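Local coordinates for computationally designed four-helix bundle protein (Synthetic construct, PDB 3U3B) that has no known biological function but serves as a hyperthermostable four-helix bundle whose hydrophobic core was completely redesigned by flexible-backbone computation, at residues Asn40-Tyr43 and Arg44-Thr48; Lys63-His66 and Thr67-Asn70. One frame throughout, in Å; residues are numbered along the deposited sequence.

Interaction 1: Asn40-Tyr43 and Arg44-Thr48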
# COMPACT_ATOMS: atom_id res chain seq x y z
N ASN A 40 6.11 -10.21 1.83
CA ASN A 40 7.33 -9.50 1.44
C ASN A 40 7.16 -8.63 0.22
O ASN A 40 7.62 -7.46 0.20
CB ASN A 40 8.49 -10.49 1.25
CG ASN A 40 9.21 -10.78 2.54
OD1 ASN A 40 9.88 -9.91 3.08
ND2 ASN A 40 9.09 -12.03 3.04
N LYS A 41 6.52 -9.14 -0.83
CA LYS A 41 6.28 -8.35 -2.05
C LYS A 41 5.42 -7.13 -1.74
O LYS A 41 5.66 -6.02 -2.24
CB LYS A 41 5.56 -9.19 -3.12
CG LYS A 41 6.53 -10.10 -3.90
CD LYS A 41 5.82 -11.24 -4.67
CE LYS A 41 6.80 -12.34 -5.09
NZ LYS A 41 8.04 -11.81 -5.76
N ILE A 42 4.40 -7.36 -0.93
CA ILE A 42 3.51 -6.30 -0.49
C ILE A 42 4.25 -5.22 0.28
O ILE A 42 4.05 -4.03 0.03
CB ILE A 42 2.34 -6.88 0.35
CG1 ILE A 42 1.35 -7.61 -0.55
CG2 ILE A 42 1.61 -5.79 1.15
CD1 ILE A 42 0.41 -8.51 0.24
N TYR A 43 5.12 -5.62 1.21
CA TYR A 43 5.87 -4.65 1.98
C TYR A 43 6.67 -3.79 1.03
O TYR A 43 6.68 -2.56 1.17
CB TYR A 43 6.82 -5.31 2.97
CG TYR A 43 7.49 -4.29 3.85
CD1 TYR A 43 6.94 -3.92 5.06
CD2 TYR A 43 8.65 -3.64 3.42
CE1 TYR A 43 7.53 -2.97 5.84
CE2 TYR A 43 9.26 -2.67 4.22
CZ TYR A 43 8.68 -2.34 5.42
OH TYR A 43 9.25 -1.40 6.21
N ARG A 44 7.37 -4.42 0.08
CA ARG A 44 8.24 -3.66 -0.85
C ARG A 44 7.46 -2.74 -1.82
O ARG A 44 7.96 -1.66 -2.17
CB ARG A 44 9.25 -4.56 -1.58
CG ARG A 44 10.38 -5.09 -0.65
CD ARG A 44 11.43 -5.95 -1.37
NE ARG A 44 10.83 -7.18 -1.92
CZ ARG A 44 10.91 -8.39 -1.39
NH1 ARG A 44 11.60 -8.63 -0.28
NH2 ARG A 44 10.30 -9.39 -2.00
N LEU A 45 6.26 -3.14 -2.22
CA LEU A 45 5.39 -2.31 -3.02
C LEU A 45 4.95 -1.08 -2.24
O LEU A 45 5.02 0.06 -2.77
CB LEU A 45 4.16 -3.09 -3.50
CG LEU A 45 4.42 -4.07 -4.64
CD1 LEU A 45 3.27 -5.07 -4.76
CD2 LEU A 45 4.67 -3.35 -5.97
N VAL A 46 4.54 -1.28 -1.00
CA VAL A 46 4.09 -0.18 -0.16
C VAL A 46 5.25 0.80 0.13
O VAL A 46 5.05 2.03 0.15
CB VAL A 46 3.46 -0.69 1.13
CG1 VAL A 46 3.11 0.43 2.08
CG2 VAL A 46 2.19 -1.51 0.82
N HIS A 47 6.45 0.26 0.35
CA HIS A 47 7.65 1.07 0.59
C HIS A 47 7.95 1.95 -0.62
O HIS A 47 8.41 3.11 -0.49
CB HIS A 47 8.83 0.13 0.88
CG HIS A 47 10.04 0.80 1.42
ND1 HIS A 47 11.07 1.25 0.62
CD2 HIS A 47 10.41 1.08 2.70
CE1 HIS A 47 12.00 1.80 1.37
NE2 HIS A 47 11.63 1.70 2.63
N THR A 48 7.74 1.39 -1.80
CA THR A 48 7.92 2.10 -3.07
C THR A 48 6.91 3.27 -3.18
O THR A 48 7.27 4.40 -3.55
CB THR A 48 7.76 1.12 -4.25
OG1 THR A 48 8.82 0.15 -4.20
CG2 THR A 48 7.82 1.83 -5.58

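Interaction 2: Lys63-His66 and Thr67-Asn70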
# COMPACT_ATOMS: atom_id res chain seq x y z
N LYS A 63 1.23 8.96 5.49
CA LYS A 63 0.99 8.54 6.87
C LYS A 63 0.20 7.23 6.93
O LYS A 63 0.43 6.42 7.82
CB LYS A 63 0.24 9.61 7.66
CG LYS A 63 0.97 10.94 7.78
CD LYS A 63 2.24 10.88 8.63
CE LYS A 63 2.88 12.26 8.72
NZ LYS A 63 1.99 13.25 9.41
N VAL A 64 -0.74 7.03 6.00
CA VAL A 64 -1.46 5.76 5.91
C VAL A 64 -0.54 4.64 5.41
O VAL A 64 -0.54 3.54 5.97
CB VAL A 64 -2.72 5.86 5.03
CG1 VAL A 64 -3.50 4.52 5.08
CG2 VAL A 64 -3.61 6.99 5.54
N LEU A 65 0.26 4.91 4.39
CA LEU A 65 1.22 3.92 3.92
C LEU A 65 2.19 3.51 5.02
O LEU A 65 2.51 2.32 5.19
CB LEU A 65 1.98 4.46 2.71
CG LEU A 65 1.11 4.68 1.47
CD1 LEU A 65 1.90 5.49 0.41
CD2 LEU A 65 0.55 3.35 0.93
N HIS A 66 2.64 4.48 5.80
CA HIS A 66 3.55 4.19 6.90
C HIS A 66 2.88 3.25 7.89
O HIS A 66 3.51 2.31 8.40
CB HIS A 66 3.94 5.48 7.60
CG HIS A 66 4.85 5.27 8.77
ND1 HIS A 66 6.09 4.69 8.64
CD2 HIS A 66 4.70 5.56 10.08
CE1 HIS A 66 6.67 4.64 9.83
NE2 HIS A 66 5.84 5.15 10.72
N THR A 67 1.61 3.49 8.15
CA THR A 67 0.85 2.62 9.06
C THR A 67 0.75 1.20 8.52
O THR A 67 0.88 0.23 9.28
CB THR A 67 -0.57 3.16 9.31
OG1 THR A 67 -0.50 4.45 9.93
CG2 THR A 67 -1.29 2.23 10.23
N ILE A 68 0.52 1.05 7.22
CA ILE A 68 0.46 -0.27 6.63
C ILE A 68 1.81 -1.00 6.73
O ILE A 68 1.86 -2.18 7.07
CB ILE A 68 -0.01 -0.21 5.16
CG1 ILE A 68 -1.45 0.34 5.06
CG2 ILE A 68 0.14 -1.56 4.50
CD1 ILE A 68 -1.79 0.87 3.67
N MET A 69 2.91 -0.31 6.45
CA MET A 69 4.23 -0.91 6.57
C MET A 69 4.50 -1.39 8.00
O MET A 69 5.06 -2.47 8.21
CB MET A 69 5.32 0.08 6.14
CG MET A 69 5.26 0.39 4.68
SD MET A 69 6.23 1.87 4.27
CE MET A 69 7.80 1.40 4.98
N ASN A 70 4.09 -0.60 8.99
CA ASN A 70 4.27 -1.04 10.36
C ASN A 70 3.58 -2.38 10.62
O ASN A 70 4.17 -3.27 11.23
CB ASN A 70 3.77 -0.00 11.36
CG ASN A 70 4.67 1.21 11.45
OD1 ASN A 70 5.81 1.20 10.97
ND2 ASN A 70 4.16 2.27 12.07

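Interaction 1: Asn40-Tyr43 and Arg44-Thr48
R44 folds back over N40 one turn earlier in helix 36-56 of the four-helix bundle, and the two residues meet through both backbone and side chain. The main chain of 40-48 is regular alpha-helix: R44 N donates to N40 O at 3.1 Å, and the same i to i+4 bonding joins K41 to L45, I42 to V46 and Y43 to H47.

Among the polar side chains, the bend of R44 at chi3 (-63°) turns its guanidinium back along the helix, so that N40 O lies over the centre of one face of the group, 3.7 Å above its plane. The guanidinium and the N40 amide planes are nearly parallel, yet the nearest pair of side-chain atoms is R44 NH2 and N40 CB, 3.9 Å apart. The polar bond of the amide is to another partner: N40 ND2 donates to M36 O, a turn earlier. Long, flexible arginine suits this exposed flank.

Apolar contacts mark the inward side. I42 CG2 and V46 CG2 meet at 4.3 Å, both residues buried, branched aliphatics fitting a core-facing stripe, while L45 turns to V22 on helix 3-30. On the more exposed side Y43 CE2 lies 4.2 Å from H47 CD2.

One turn on from R44, T48 OG1 donates to R44 O at 2.9 Å, and the hydroxyl and T48 N reach that oxygen from opposite faces of its carbonyl plane.

Interaction 2: Lys63-His66 and Thr67-Asn70
T67 grips the carbonyl of K63 twice. Its hydroxyl OG1 donates to K63 O at 3.0 Å, and its backbone N donates to the same oxygen at 3.2 Å. The hydroxyl comes in closer to the carbonyl plane, whereas the amide approaches from well above it, 37° out. With chi1 at -61°, OG1 sits beside the backbone N and faces back down the helix to K63, a reach for which the short, beta-branched threonine is well suited. A valine in its place would lack the hydroxyl and would probably leave K63 O with only the backbone N of this residue as donor.

The remaining main-chain bonds are those of an unbroken alpha-helix: I68 N to V64 O, M69 N to L65 O at 2.9 Å, and N70 N to H66 O.

On the exposed side, the N70 amide lies over one face of the H66 imidazole, displaced toward the ring's rim, and its plane stands steeply to the ring. The nearest side-chain atoms are H66 NE2 and N70 ND2, 3.6 Å apart. With CG beside its own backbone N (chi1 -72°), the N70 amide swings back over the ring.

The apolar side is built on I68, whose CD1 reaches 4.3 Å from V64 CG1 and 4.4 Å from L65 CD2. Branched aliphatic residues suit this side, which faces other helices: V64 and L65 also meet V97 of helix 84-102, and L65 touches M49 of helix 36-56. Polar residues on one flank and aliphatic ones turned to neighbouring helices make this an amphipathic helix, the building unit of a four-helix bundle such as the Hpt-type domain.

Interactions 1 and 2 lie on consecutive helices, 36-56 and 59-76, with their centres about 11 Å apart, and M69 joins them. Its CG packs 3.4 Å from V46 CG1, and its methyl CE lies 3.4 Å from Y43 OH and 3.5 Å from H47 CD2. The unbranched methionine can thus reach from the core-facing V46 to the more exposed Y43 and H47, which stand a turn apart on the partner helix. V46 CG1 also approaches L65 O at 3.7 Å. No ligand or active site is involved; the two interactions together form part of the interface between helices 36-56 and 59-76 of the redesigned bundle.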